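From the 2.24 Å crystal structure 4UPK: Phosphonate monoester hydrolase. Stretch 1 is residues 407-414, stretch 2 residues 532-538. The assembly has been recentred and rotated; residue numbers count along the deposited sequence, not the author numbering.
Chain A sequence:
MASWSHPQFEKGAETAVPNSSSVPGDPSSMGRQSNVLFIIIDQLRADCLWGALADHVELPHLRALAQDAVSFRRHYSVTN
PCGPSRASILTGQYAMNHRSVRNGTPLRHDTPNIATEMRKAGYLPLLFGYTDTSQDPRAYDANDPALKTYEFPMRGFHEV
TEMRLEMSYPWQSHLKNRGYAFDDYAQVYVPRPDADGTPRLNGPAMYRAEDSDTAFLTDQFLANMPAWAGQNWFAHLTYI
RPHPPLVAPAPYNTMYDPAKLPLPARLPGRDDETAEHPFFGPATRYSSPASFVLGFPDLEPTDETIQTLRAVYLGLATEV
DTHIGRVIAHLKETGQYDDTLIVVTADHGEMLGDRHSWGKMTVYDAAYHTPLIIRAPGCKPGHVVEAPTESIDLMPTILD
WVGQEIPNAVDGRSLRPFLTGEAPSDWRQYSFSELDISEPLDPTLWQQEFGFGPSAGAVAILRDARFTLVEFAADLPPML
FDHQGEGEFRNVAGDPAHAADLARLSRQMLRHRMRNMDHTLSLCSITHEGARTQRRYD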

# COMPACT_ATOMS: atom_id res chain seq x y z
N PRO A 407 10.86 -17.46 -3.77
CA PRO A 407 10.69 -16.36 -4.73
C PRO A 407 11.84 -16.29 -5.76
O PRO A 407 12.97 -16.68 -5.44
CB PRO A 407 10.71 -15.11 -3.82
CG PRO A 407 10.43 -15.59 -2.48
CD PRO A 407 11.02 -16.95 -2.39
N ASN A 408 11.54 -15.79 -6.99
CA ASN A 408 12.51 -15.61 -8.07
C ASN A 408 13.58 -14.55 -7.70
O ASN A 408 14.71 -14.63 -8.20
CB ASN A 408 11.82 -15.23 -9.38
CG ASN A 408 11.23 -16.39 -10.15
OD1 ASN A 408 11.47 -17.57 -9.86
ND2 ASN A 408 10.47 -16.07 -11.19
N ALA A 409 13.25 -13.59 -6.80
CA ALA A 409 14.17 -12.57 -6.30
C ALA A 409 15.43 -13.19 -5.62
O ALA A 409 16.49 -12.57 -5.62
CB ALA A 409 13.45 -11.66 -5.30
N VAL A 410 15.29 -14.40 -5.07
CA VAL A 410 16.36 -15.12 -4.39
C VAL A 410 17.43 -15.59 -5.38
O VAL A 410 17.17 -16.39 -6.28
CB VAL A 410 15.81 -16.26 -3.46
CG1 VAL A 410 16.92 -17.13 -2.89
CG2 VAL A 410 14.95 -15.69 -2.34
N ASP A 411 18.65 -15.05 -5.21
CA ASP A 411 19.84 -15.36 -6.02
C ASP A 411 20.47 -16.69 -5.61
O ASP A 411 21.11 -17.34 -6.45
CB ASP A 411 20.88 -14.24 -5.89
CG ASP A 411 20.46 -12.90 -6.47
OD1 ASP A 411 19.94 -12.88 -7.61
OD2 ASP A 411 20.69 -11.88 -5.80
N GLY A 412 20.32 -17.06 -4.33
CA GLY A 412 20.86 -18.29 -3.77
C GLY A 412 20.14 -19.53 -4.23
O GLY A 412 19.01 -19.46 -4.73
N ARG A 413 20.80 -20.67 -4.07
CA ARG A 413 20.28 -21.97 -4.46
C ARG A 413 20.28 -22.92 -3.26
O ARG A 413 21.21 -22.91 -2.45
CB ARG A 413 21.11 -22.56 -5.61
CG ARG A 413 20.95 -21.81 -6.94
CD ARG A 413 21.77 -22.41 -8.06
NE ARG A 413 21.41 -23.80 -8.35
CZ ARG A 413 22.08 -24.58 -9.20
NH1 ARG A 413 23.12 -24.11 -9.86
NH2 ARG A 413 21.71 -25.84 -9.38
N SER A 414 19.23 -23.74 -3.15
CA SER A 414 19.06 -24.72 -2.09
C SER A 414 20.26 -25.68 -1.97
O SER A 414 20.74 -26.22 -2.98
CB SER A 414 17.78 -25.51 -2.30
OG SER A 414 17.57 -26.46 -1.27
N ARG A 532 2.09 -14.13 -16.48
CA ARG A 532 2.55 -15.51 -16.29
C ARG A 532 3.99 -15.52 -15.84
O ARG A 532 4.79 -14.74 -16.35
CB ARG A 532 2.35 -16.33 -17.59
CG ARG A 532 0.89 -16.49 -18.06
CD ARG A 532 0.04 -17.38 -17.16
NE ARG A 532 -1.30 -17.62 -17.71
CZ ARG A 532 -2.39 -16.93 -17.38
NH1 ARG A 532 -2.33 -15.97 -16.47
NH2 ARG A 532 -3.56 -17.23 -17.94
N THR A 533 4.34 -16.39 -14.86
CA THR A 533 5.70 -16.47 -14.32
C THR A 533 6.48 -17.72 -14.69
O THR A 533 5.88 -18.78 -14.92
CB THR A 533 5.74 -16.15 -12.82
OG1 THR A 533 7.09 -15.85 -12.44
CG2 THR A 533 5.16 -17.27 -11.95
N GLN A 534 7.82 -17.59 -14.78
CA GLN A 534 8.78 -18.64 -15.09
C GLN A 534 9.67 -18.81 -13.86
O GLN A 534 10.17 -17.82 -13.33
CB GLN A 534 9.61 -18.28 -16.34
CG GLN A 534 10.56 -19.37 -16.85
CD GLN A 534 9.87 -20.66 -17.24
OE1 GLN A 534 9.06 -20.72 -18.18
NE2 GLN A 534 10.20 -21.74 -16.55
N ARG A 535 9.83 -20.05 -13.38
CA ARG A 535 10.64 -20.45 -12.22
C ARG A 535 12.12 -20.21 -12.53
O ARG A 535 12.59 -20.61 -13.60
CB ARG A 535 10.38 -21.93 -11.91
CG ARG A 535 10.92 -22.40 -10.58
CD ARG A 535 10.14 -23.60 -10.07
NE ARG A 535 10.81 -24.88 -10.35
CZ ARG A 535 11.20 -25.74 -9.41
NH1 ARG A 535 10.99 -25.48 -8.13
NH2 ARG A 535 11.80 -26.87 -9.75
N ARG A 536 12.85 -19.51 -11.63
CA ARG A 536 14.26 -19.15 -11.82
C ARG A 536 15.19 -20.33 -11.79
O ARG A 536 16.06 -20.48 -12.67
CB ARG A 536 14.71 -18.08 -10.80
CG ARG A 536 16.07 -17.49 -11.11
CD ARG A 536 16.54 -16.56 -10.02
NE ARG A 536 17.96 -16.20 -10.17
CZ ARG A 536 18.54 -15.19 -9.54
NH1 ARG A 536 17.84 -14.41 -8.73
NH2 ARG A 536 19.84 -14.94 -9.74
N TYR A 537 15.03 -21.15 -10.75
CA TYR A 537 15.88 -22.29 -10.53
C TYR A 537 15.31 -23.66 -10.84
O TYR A 537 14.31 -24.11 -10.27
CB TYR A 537 16.62 -22.19 -9.19
CG TYR A 537 17.64 -21.07 -9.16
CD1 TYR A 537 18.73 -21.07 -10.02
CD2 TYR A 537 17.55 -20.05 -8.21
CE1 TYR A 537 19.72 -20.08 -9.94
CE2 TYR A 537 18.53 -19.06 -8.12
CZ TYR A 537 19.62 -19.09 -8.98
OH TYR A 537 20.58 -18.11 -8.92
N ASP A 538 15.96 -24.24 -11.84
CA ASP A 538 15.88 -25.52 -12.54
C ASP A 538 15.08 -26.63 -11.88
O ASP A 538 15.22 -26.84 -10.66
CB ASP A 538 17.32 -25.97 -12.87
CG ASP A 538 18.32 -24.83 -12.81
OD1 ASP A 538 18.15 -23.85 -13.58
OD2 ASP A 538 19.23 -24.87 -11.95
OXT ASP A 538 14.36 -27.34 -12.62

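The C-terminal tail of the chain, stretch 2, lies against a loop more than 120 residues earlier in sequence, and the two bury 434 Å² between them, both sides summed. Stretch 1 has no regular helix or strand; stretch 2 leaves a strand at Thr-533 and runs on as loop or turn. The backbones do not pair as a sheet: the CA atoms of Asn-408 and Arg-536 lie 5.4 Å apart, those of Arg-413 and Tyr-537 7.5 Å, and every hydrogen bond across the contact uses at least one side chain.

Pro-407 points away and touches nothing in stretch 2, but it opens a type I beta turn that ends at Val-410, closed by a hydrogen bond of 3.3 Å from Val-410 N to Pro-407 O. The turn places Asn-408 beside the tail. There its amide serves the other backbone in both senses: Asn-408 ND2 donates to Gln-534 O at 2.8 Å, while Asn-408 OD1 accepts from Arg-536 N at 3.0 Å. One side chain thus satisfies a carbonyl and an amide two residues apart, much as a neighbouring strand would. The backbone of the same residue is used as well, for Arg-536 NH1 donates to Asn-408 O at 3.2 Å with a nearly straight angle of 171°.

Ala-409 turns its methyl away and contributes little. At Val-410 the side chain stays clear of the tail, and it is the carbonyl that approaches: Val-410 O lies 3.2 Å from Arg-536 NH1, too poorly angled for a hydrogen bond, and 3.5 Å from Tyr-537 CE2, near the plane of the ring at its edge.

Asp-411 supplies the charge that Arg-536 needs. Its CA-to-CB bond points away overall, yet the carboxylate comes back to the tail, and Asp-411 OD1 receives hydrogen bonds from Arg-536 NH1 at 2.8 Å and Arg-536 NH2 at 3.0 Å. This salt bridge is buried, and a single oxygen takes both nitrogens; Asp-411 OD2 is bonded elsewhere in the structure. Arg-536 reaches the site with chi1, chi2 and chi3 all t, an extended chain that carries its guanidinium into the loop, where Asp-411 CA covers one face. The backbone of Asp-411 holds the next tail residue: Tyr-537 OH donates to Asp-411 O at a short 2.6 Å.

Gly-412 has no side chain to offer, but its carbonyl packs by the same ring, Gly-412 O lying 3.4 Å from Tyr-537 CE2. Arg-413 then covers a face of that ring with its aliphatic portion. Arg-413 CG stands 3.6 Å from the centroid of the Tyr-537 ring, only 10° off the normal, a CH-pi contact joined by Arg-413 CD at 3.6 Å from Tyr-537 CE1. Farther out, Arg-413 NH2 and Asp-538 OD2 form a long salt bridge of 3.7 Å; the oxygen sits over the guanidinium face, so the attraction is between charges alone. Ser-414 makes no contact with the tail, and its side chain instead caps a backbone N just beyond the stretch.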